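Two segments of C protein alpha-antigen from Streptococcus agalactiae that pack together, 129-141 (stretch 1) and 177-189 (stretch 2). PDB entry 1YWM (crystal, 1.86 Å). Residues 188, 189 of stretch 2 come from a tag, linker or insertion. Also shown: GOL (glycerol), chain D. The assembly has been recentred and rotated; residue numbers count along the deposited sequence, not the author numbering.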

ATOM      1  N   LYS A 129       7.271  -0.781 -13.741  1.00 13.75           N
ATOM      2  CA  LYS A 129       8.089   0.296 -14.310  1.00 20.31           C
ATOM      3  C   LYS A 129       9.476   0.355 -13.668  1.00 16.34           C
ATOM      4  O   LYS A 129      10.509   0.523 -14.351  1.00 13.68           O
ATOM      5  CB  LYS A 129       7.382   1.653 -14.193  1.00 19.74           C
ATOM      6  CG  LYS A 129       8.015   2.759 -15.009  1.00 35.68           C
ATOM      7  CD  LYS A 129       7.948   2.431 -16.525  1.00 34.97           C
ATOM      8  CE  LYS A 129       8.317   3.610 -17.408  1.00 54.26           C
ATOM      9  NZ  LYS A 129       9.631   4.222 -17.031  1.00 50.27           N
ATOM     10  N   ILE A 130       9.508   0.268 -12.349  1.00 14.00           N
ATOM     11  CA  ILE A 130      10.771   0.267 -11.654  1.00 15.11           C
ATOM     12  C   ILE A 130      11.668  -0.873 -12.122  1.00 16.46           C
ATOM     13  O   ILE A 130      12.870  -0.662 -12.336  1.00 14.51           O
ATOM     14  CB  ILE A 130      10.578   0.211 -10.111  1.00 10.89           C
ATOM     15  CG1 ILE A 130      10.065   1.559  -9.579  1.00  9.15           C
ATOM     16  CG2 ILE A 130      11.929  -0.183  -9.437  1.00  9.20           C
ATOM     17  CD1 ILE A 130       9.549   1.483  -8.088  1.00 10.57           C
ATOM     18  N   GLU A 131      11.106  -2.075 -12.288  1.00 13.04           N
ATOM     19  CA  GLU A 131      11.927  -3.227 -12.720  1.00 12.82           C
ATOM     20  C   GLU A 131      12.401  -3.048 -14.161  1.00 14.24           C
ATOM     21  O   GLU A 131      13.514  -3.445 -14.498  1.00 13.15           O
ATOM     22  CB  GLU A 131      11.165  -4.568 -12.575  1.00 15.71           C
ATOM     23  CG  GLU A 131      10.956  -5.001 -11.107  1.00 21.61           C
ATOM     24  CD  GLU A 131      12.230  -4.913 -10.265  1.00 40.42           C
ATOM     25  OE1 GLU A 131      12.210  -4.250  -9.179  1.00 26.88           O
ATOM     26  OE2 GLU A 131      13.258  -5.501 -10.700  1.00 26.45           O
ATOM     27  N   GLU A 132      11.578  -2.421 -14.990  1.00 16.54           N
ATOM     28  CA  GLU A 132      11.973  -2.161 -16.388  1.00 16.86           C
ATOM     29  C   GLU A 132      13.148  -1.177 -16.467  1.00 16.71           C
ATOM     30  O   GLU A 132      14.110  -1.397 -17.244  1.00 14.00           O
ATOM     31  CB  GLU A 132      10.784  -1.673 -17.197  1.00 19.22           C
ATOM     32  CG  GLU A 132       9.686  -2.739 -17.302  1.00 21.30           C
ATOM     33  CD  GLU A 132       8.348  -2.195 -17.767  1.00 30.32           C
ATOM     34  OE1 GLU A 132       7.440  -3.016 -17.986  1.00 33.77           O
ATOM     35  OE2 GLU A 132       8.186  -0.955 -17.888  1.00 24.99           O
ATOM     36  N   VAL A 133      13.109  -0.124 -15.651  1.00 14.44           N
ATOM     37  CA  VAL A 133      14.211   0.859 -15.641  1.00 17.60           C
ATOM     38  C   VAL A 133      15.460   0.222 -15.030  1.00 16.18           C
ATOM     39  O   VAL A 133      16.576   0.465 -15.483  1.00 14.16           O
ATOM     40  CB  VAL A 133      13.823   2.172 -14.918  1.00 15.84           C
ATOM     41  CG1 VAL A 133      15.011   3.162 -14.826  1.00 13.68           C
ATOM     42  CG2 VAL A 133      12.606   2.818 -15.608  1.00 10.24           C
ATOM     43  N   ARG A 134      15.282  -0.578 -13.980  1.00 10.98           N
ATOM     44  CA  ARG A 134      16.395  -1.290 -13.379  1.00 11.62           C
ATOM     45  C   ARG A 134      17.099  -2.158 -14.430  1.00 15.73           C
ATOM     46  O   ARG A 134      18.344  -2.170 -14.537  1.00 17.35           O
ATOM     47  CB  ARG A 134      15.855  -2.215 -12.265  1.00  8.29           C
ATOM     48  CG  ARG A 134      16.870  -2.694 -11.270  1.00 24.19           C
ATOM     49  CD  ARG A 134      16.265  -3.525 -10.105  1.00 19.12           C
ATOM     50  NE  ARG A 134      15.351  -2.761  -9.234  1.00 30.01           N
ATOM     51  CZ  ARG A 134      15.758  -1.924  -8.259  1.00 38.02           C
ATOM     52  NH1 ARG A 134      14.889  -1.267  -7.471  1.00 30.31           N
ATOM     53  NH2 ARG A 134      17.048  -1.745  -8.069  1.00 24.88           N
ATOM     54  N   THR A 135      16.301  -2.892 -15.207  1.00 13.16           N
ATOM     55  CA  THR A 135      16.851  -3.807 -16.204  1.00 15.03           C
ATOM     56  C   THR A 135      17.626  -2.993 -17.254  1.00 17.22           C
ATOM     57  O   THR A 135      18.751  -3.318 -17.611  1.00 15.39           O
ATOM     58  CB  THR A 135      15.713  -4.619 -16.872  1.00 20.74           C
ATOM     59  OG1 THR A 135      15.208  -5.572 -15.923  1.00 18.00           O
ATOM     60  CG2 THR A 135      16.273  -5.508 -17.985  1.00 17.19           C
ATOM     61  N   ASN A 136      17.001  -1.927 -17.721  1.00 10.96           N
ATOM     62  CA  ASN A 136      17.649  -1.019 -18.657  1.00 15.18           C
ATOM     63  C   ASN A 136      18.966  -0.459 -18.086  1.00 17.06           C
ATOM     64  O   ASN A 136      20.020  -0.520 -18.752  1.00 13.18           O
ATOM     65  CB  ASN A 136      16.682   0.103 -19.021  1.00 10.09           C
ATOM     66  CG  ASN A 136      17.233   1.036 -20.087  1.00 20.65           C
ATOM     67  OD1 ASN A 136      18.160   0.685 -20.821  1.00 18.05           O
ATOM     68  ND2 ASN A 136      16.642   2.206 -20.197  1.00 13.65           N
ATOM     69  N   ALA A 137      18.908   0.076 -16.865  1.00 15.43           N
ATOM     70  CA  ALA A 137      20.063   0.718 -16.243  1.00 17.89           C
ATOM     71  C   ALA A 137      21.250  -0.244 -16.116  1.00 18.60           C
ATOM     72  O   ALA A 137      22.392   0.196 -16.176  1.00 13.87           O
ATOM     73  CB  ALA A 137      19.694   1.321 -14.834  1.00 12.18           C
ATOM     74  N   ASN A 138      20.972  -1.538 -15.956  1.00 13.05           N
ATOM     75  CA  ASN A 138      22.028  -2.542 -15.781  1.00 14.24           C
ATOM     76  C   ASN A 138      22.771  -2.925 -17.058  1.00 11.86           C
ATOM     77  O   ASN A 138      23.785  -3.622 -17.008  1.00 12.63           O
ATOM     78  CB  ASN A 138      21.488  -3.767 -15.003  1.00 16.50           C
ATOM     79  CG  ASN A 138      21.442  -3.488 -13.496  1.00 23.67           C
ATOM     80  OD1 ASN A 138      22.410  -2.994 -12.926  1.00 21.36           O
ATOM     81  ND2 ASN A 138      20.319  -3.780 -12.862  1.00 23.69           N
ATOM     82  N   ASP A 139      22.305  -2.407 -18.183  1.00 12.04           N
ATOM     83  CA  ASP A 139      22.995  -2.628 -19.458  1.00 14.23           C
ATOM     84  C   ASP A 139      24.399  -1.959 -19.403  1.00 11.95           C
ATOM     85  O   ASP A 139      24.485  -0.766 -19.117  1.00 12.62           O
ATOM     86  CB  ASP A 139      22.155  -2.006 -20.557  1.00 12.34           C
ATOM     87  CG  ASP A 139      22.581  -2.452 -21.930  1.00 16.51           C
ATOM     88  OD1 ASP A 139      23.803  -2.371 -22.220  1.00 12.74           O
ATOM     89  OD2 ASP A 139      21.775  -2.902 -22.761  1.00 12.65           O
ATOM     90  N   PRO A 140      25.483  -2.691 -19.663  1.00 13.05           N
ATOM     91  CA  PRO A 140      26.813  -2.087 -19.636  1.00 15.08           C
ATOM     92  C   PRO A 140      27.046  -0.979 -20.648  1.00 13.92           C
ATOM     93  O   PRO A 140      28.090  -0.328 -20.527  1.00 16.96           O
ATOM     94  CB  PRO A 140      27.772  -3.271 -19.880  1.00 22.25           C
ATOM     95  CG  PRO A 140      26.976  -4.410 -20.222  1.00 21.76           C
ATOM     96  CD  PRO A 140      25.543  -4.138 -19.972  1.00 15.37           C
ATOM     97  N   LYS A 141      26.111  -0.696 -21.559  1.00 10.20           N
ATOM     98  CA  LYS A 141      26.337   0.434 -22.478  1.00 10.33           C
ATOM     99  C   LYS A 141      26.271   1.823 -21.772  1.00 14.81           C
ATOM    100  O   LYS A 141      26.759   2.828 -22.308  1.00 11.35           O
ATOM    101  CB  LYS A 141      25.352   0.382 -23.639  1.00 13.17           C
ATOM    102  CG  LYS A 141      23.913   0.811 -23.273  1.00 14.64           C
ATOM    103  CD  LYS A 141      22.938   0.394 -24.374  1.00 10.17           C
ATOM    104  CE  LYS A 141      21.482   0.645 -23.957  1.00 12.39           C
ATOM    105  NZ  LYS A 141      20.580   0.188 -25.042  1.00 12.65           N
ATOM    106  N   GLU A 177       8.238  10.230 -11.593  1.00 15.37           N
ATOM    107  CA  GLU A 177       9.612  10.307 -11.086  1.00 19.26           C
ATOM    108  C   GLU A 177      10.528   9.216 -11.686  1.00 14.96           C
ATOM    109  O   GLU A 177      11.725   9.475 -11.956  1.00 16.87           O
ATOM    110  CB  GLU A 177       9.650  10.251  -9.548  1.00 14.93           C
ATOM    111  CG  GLU A 177       9.042  11.482  -8.872  1.00 24.13           C
ATOM    112  CD  GLU A 177       8.953  11.343  -7.355  1.00 35.59           C
ATOM    113  OE1 GLU A 177       9.699  10.526  -6.788  1.00 32.82           O
ATOM    114  OE2 GLU A 177       8.134  12.055  -6.728  1.00 49.26           O
ATOM    115  N   VAL A 178       9.984   8.006 -11.849  1.00 15.40           N
ATOM    116  CA  VAL A 178      10.757   6.857 -12.352  1.00 13.55           C
ATOM    117  C   VAL A 178      11.088   7.094 -13.828  1.00 19.30           C
ATOM    118  O   VAL A 178      12.210   6.831 -14.272  1.00 13.37           O
ATOM    119  CB  VAL A 178      10.001   5.521 -12.136  1.00 10.31           C
ATOM    120  CG1 VAL A 178      10.666   4.339 -12.915  1.00 13.48           C
ATOM    121  CG2 VAL A 178       9.988   5.164 -10.618  1.00 11.90           C
ATOM    122  N   ASN A 179      10.108   7.581 -14.595  1.00 14.37           N
ATOM    123  CA  ASN A 179      10.351   7.920 -16.001  1.00 15.63           C
ATOM    124  C   ASN A 179      11.445   8.960 -16.152  1.00 13.49           C
ATOM    125  O   ASN A 179      12.286   8.862 -17.078  1.00 18.16           O
ATOM    126  CB  ASN A 179       9.094   8.498 -16.653  1.00 19.39           C
ATOM    127  CG  ASN A 179       7.950   7.536 -16.675  1.00 25.89           C
ATOM    128  OD1 ASN A 179       8.142   6.327 -16.655  1.00 39.06           O
ATOM    129  ND2 ASN A 179       6.724   8.073 -16.735  1.00 45.29           N
ATOM    130  N   GLU A 180      11.413   9.968 -15.271  1.00 14.71           N
ATOM    131  CA  GLU A 180      12.426  11.017 -15.234  1.00 19.67           C
ATOM    132  C   GLU A 180      13.816  10.519 -14.832  1.00 21.25           C
ATOM    133  O   GLU A 180      14.823  10.917 -15.450  1.00 16.29           O
ATOM    134  CB  GLU A 180      11.991  12.186 -14.327  1.00 19.20           C
ATOM    135  CG  GLU A 180      10.859  13.015 -14.934  1.00 26.48           C
ATOM    136  CD  GLU A 180      11.248  13.624 -16.293  1.00 29.36           C
ATOM    137  OE1 GLU A 180      12.354  14.211 -16.383  1.00 30.83           O
ATOM    138  OE2 GLU A 180      10.465  13.495 -17.263  1.00 32.01           O
ATOM    139  N   LEU A 181      13.885   9.675 -13.802  1.00 16.74           N
ATOM    140  CA  LEU A 181      15.151   9.020 -13.432  1.00 12.72           C
ATOM    141  C   LEU A 181      15.803   8.282 -14.616  1.00 14.43           C
ATOM    142  O   LEU A 181      17.027   8.350 -14.822  1.00 14.07           O
ATOM    143  CB  LEU A 181      14.955   8.020 -12.265  1.00 16.92           C
ATOM    144  CG  LEU A 181      14.869   8.614 -10.843  1.00 16.28           C
ATOM    145  CD1 LEU A 181      14.235   7.566  -9.871  1.00 14.62           C
ATOM    146  CD2 LEU A 181      16.243   9.067 -10.354  1.00 14.73           C
ATOM    147  N   GLU A 182      15.000   7.563 -15.376  1.00 11.57           N
ATOM    148  CA  GLU A 182      15.523   6.793 -16.509  1.00 11.80           C
ATOM    149  C   GLU A 182      16.211   7.705 -17.519  1.00 15.61           C
ATOM    150  O   GLU A 182      17.193   7.326 -18.137  1.00 13.22           O
ATOM    151  CB  GLU A 182      14.413   5.982 -17.174  1.00 14.44           C
ATOM    152  CG  GLU A 182      14.933   5.051 -18.275  1.00 14.42           C
ATOM    153  CD  GLU A 182      13.873   4.111 -18.797  1.00 18.48           C
ATOM    154  OE1 GLU A 182      14.144   2.886 -18.911  1.00 15.25           O
ATOM    155  OE2 GLU A 182      12.774   4.609 -19.073  1.00 19.03           O
ATOM    156  N   LYS A 183      15.721   8.925 -17.653  1.00 14.50           N
ATOM    157  CA  LYS A 183      16.364   9.895 -18.562  1.00 18.34           C
ATOM    158  C   LYS A 183      17.744  10.353 -18.110  1.00 19.52           C
ATOM    159  O   LYS A 183      18.471  10.960 -18.908  1.00 19.13           O
ATOM    160  CB  LYS A 183      15.446  11.098 -18.832  1.00 15.60           C
ATOM    161  CG  LYS A 183      14.096  10.743 -19.433  1.00 21.25           C
ATOM    162  CD  LYS A 183      13.252  12.007 -19.596  1.00 25.97           C
ATOM    163  CE  LYS A 183      11.811  11.718 -20.039  1.00 25.34           C
ATOM    164  NZ  LYS A 183      11.036  13.025 -19.992  1.00 30.76           N
ATOM    165  N   LEU A 184      18.154  10.004 -16.879  1.00 11.98           N
ATOM    166  CA  LEU A 184      19.491  10.348 -16.423  1.00 15.64           C
ATOM    167  C   LEU A 184      20.587   9.390 -16.930  1.00 15.77           C
ATOM    168  O   LEU A 184      21.770   9.646 -16.712  1.00 11.81           O
ATOM    169  CB  LEU A 184      19.546  10.444 -14.887  1.00 12.02           C
ATOM    170  CG  LEU A 184      18.629  11.539 -14.285  1.00 17.83           C
ATOM    171  CD1 LEU A 184      18.726  11.496 -12.732  1.00 20.69           C
ATOM    172  CD2 LEU A 184      18.936  12.961 -14.802  1.00 27.67           C
ATOM    173  N   LEU A 185      20.200   8.279 -17.539  1.00 12.78           N
ATOM    174  CA  LEU A 185      21.196   7.328 -18.033  1.00 11.01           C
ATOM    175  C   LEU A 185      21.979   8.024 -19.157  1.00 11.31           C
ATOM    176  O   LEU A 185      21.388   8.719 -19.988  1.00 15.21           O
ATOM    177  CB  LEU A 185      20.544   6.050 -18.560  1.00 11.71           C
ATOM    178  CG  LEU A 185      19.883   5.207 -17.464  1.00 10.13           C
ATOM    179  CD1 LEU A 185      19.046   4.133 -18.160  1.00 13.60           C
ATOM    180  CD2 LEU A 185      21.032   4.642 -16.572  1.00  8.49           C
ATOM    181  N   VAL A 186      23.279   7.826 -19.140  1.00 12.48           N
ATOM    182  CA  VAL A 186      24.175   8.447 -20.146  1.00 15.16           C
ATOM    183  C   VAL A 186      24.949   7.335 -20.807  1.00 13.71           C
ATOM    184  O   VAL A 186      25.533   6.499 -20.116  1.00 14.06           O
ATOM    185  CB  VAL A 186      25.183   9.421 -19.458  1.00 13.23           C
ATOM    186  CG1 VAL A 186      26.258   9.957 -20.473  1.00 17.88           C
ATOM    187  CG2 VAL A 186      24.442  10.582 -18.779  1.00 17.41           C
ATOM    188  N   LEU A 187      24.966   7.302 -22.139  1.00 12.73           N
ATOM    189  CA  LEU A 187      25.784   6.292 -22.831  1.00 12.66           C
ATOM    190  C   LEU A 187      27.279   6.505 -22.621  1.00 12.80           C
ATOM    191  O   LEU A 187      27.765   7.638 -22.679  1.00 17.88           O
ATOM    192  CB  LEU A 187      25.452   6.250 -24.343  1.00 13.70           C
ATOM    193  CG  LEU A 187      24.050   5.797 -24.763  1.00 17.46           C
ATOM    194  CD1 LEU A 187      23.788   6.163 -26.249  1.00 15.90           C
ATOM    195  CD2 LEU A 187      23.911   4.276 -24.559  1.00 15.13           C
ATOM    196  N   LYS A 188      28.012   5.418 -22.367  1.00 12.08           N
ATOM    197  CA  LYS A 188      29.466   5.457 -22.359  1.00 14.40           C
ATOM    198  C   LYS A 188      29.975   6.085 -23.681  1.00 16.39           C
ATOM    199  O   LYS A 188      30.949   6.829 -23.671  1.00 17.42           O
ATOM    200  CB  LYS A 188      30.057   4.066 -22.202  1.00 16.98           C
ATOM    201  CG  LYS A 188      29.974   3.501 -20.786  1.00 14.43           C
ATOM    202  CD  LYS A 188      30.361   2.016 -20.810  1.00 20.35           C
ATOM    203  CE  LYS A 188      30.586   1.487 -19.386  1.00 20.86           C
ATOM    204  NZ  LYS A 188      30.625  -0.020 -19.383  1.00 22.33           N
ATOM    205  N   LEU A 189      29.293   5.788 -24.790  1.00 17.53           N
ATOM    206  CA  LEU A 189      29.644   6.362 -26.110  1.00 17.32           C
ATOM    207  C   LEU A 189      29.609   7.900 -26.038  1.00 22.21           C
ATOM    208  O   LEU A 189      30.557   8.574 -26.455  1.00 19.75           O
ATOM    209  CB  LEU A 189      28.653   5.856 -27.153  1.00 15.92           C
ATOM    210  CG  LEU A 189      28.902   5.739 -28.658  1.00 38.47           C
ATOM    211  CD1 LEU A 189      27.622   6.052 -29.458  1.00 28.76           C
ATOM    212  CD2 LEU A 189      30.070   6.558 -29.122  1.00 27.89           C
TER
HETATM  213  C1  GOL D2002      12.417   0.463 -20.506  1.00 57.75           C
HETATM  214  O1  GOL D2002      12.875   1.534 -21.296  1.00 44.18           O
HETATM  215  C2  GOL D2002      10.993   0.732 -20.045  1.00 61.44           C
HETATM  216  O2  GOL D2002      10.235   1.330 -21.079  1.00 57.59           O
HETATM  217  C3  GOL D2002      11.077   1.643 -18.832  1.00 50.05           C
HETATM  218  O3  GOL D2002      10.696   2.956 -19.188  1.00 52.67           O

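This contact is a near-parallel pairing of two helices, a narrow apolar seam flanked by polar side chains, which continues beyond the helices into a short backbone-anchored junction. The axes of helix 129-137 and helix 177-182 run 7° apart and approach to 10.0 Å, so the two backbones stay in step: Ile130 lies nearest Val178, Val133 nearest Glu182 and Ala137 nearest Leu185. Spacings of three or four residues bring successive side chains back to the same side of a helix, and the seam follows that rhythm.

Val178 contributes the most to it, touching three residues of stretch 1. Its CA-to-CB bond points toward the other stretch, and its two methyls are shared out among neighbours: CG2 meets Ile130 CG1 at 3.8 Å, while CG1 packs against Val133 CG2 at 3.7 Å and Lys129 CG, also at 3.7 Å. Farther along, Leu185 takes up the apolar role where the chain has completed a type I turn from Glu182, and its CD2 lies 4.0 Å from Ala137 CB.

The general principle, that charge can be accommodated beside such a seam if it is paired, is illustrated by Glu182. Its extended side chain, with chi1 and chi2 both t, reaches across to stretch 1. There Asn136 ND2 donates a hydrogen bond to Glu182 OE1 (2.9 Å, with a nearly straight angle of 162°), and Lys129 NZ forms a long salt bridge with Glu182 OE2 at 3.8 Å. The same ammonium donates to Asn179 OD1 at 2.6 Å, although the position of that oxygen is less certain because it is crowded in the model. A glycerol, probably from the crystallisation liquor, adds a bridge: Lys129 NZ donates to its O3 at 2.7 Å, and O3 in turn donates to Glu182 OE2 at 2.7 Å. Lys129 thus combines two kinds of contact, its aliphatic portion packing on Val178 and its charged end joining the polar group.

Beyond Ala137, main-chain carbonyls become the acceptors. Lys188 N donates to Lys141 O at 2.9 Å and 165°, and Lys188 NZ donates to Pro140 O at 2.8 Å. Lys188 belongs to an expression tag, so these bonds describe the crystallised construct rather than the natural protein. Leu187, at the N-cap position of the next helix, adds an apolar touch, its CD2 lying 3.7 Å from Lys141 CG. Within stretch 1, Lys141 N donates to Asp139 OD1 at 2.9 Å, a local bond that ties together the loop carrying these carbonyls.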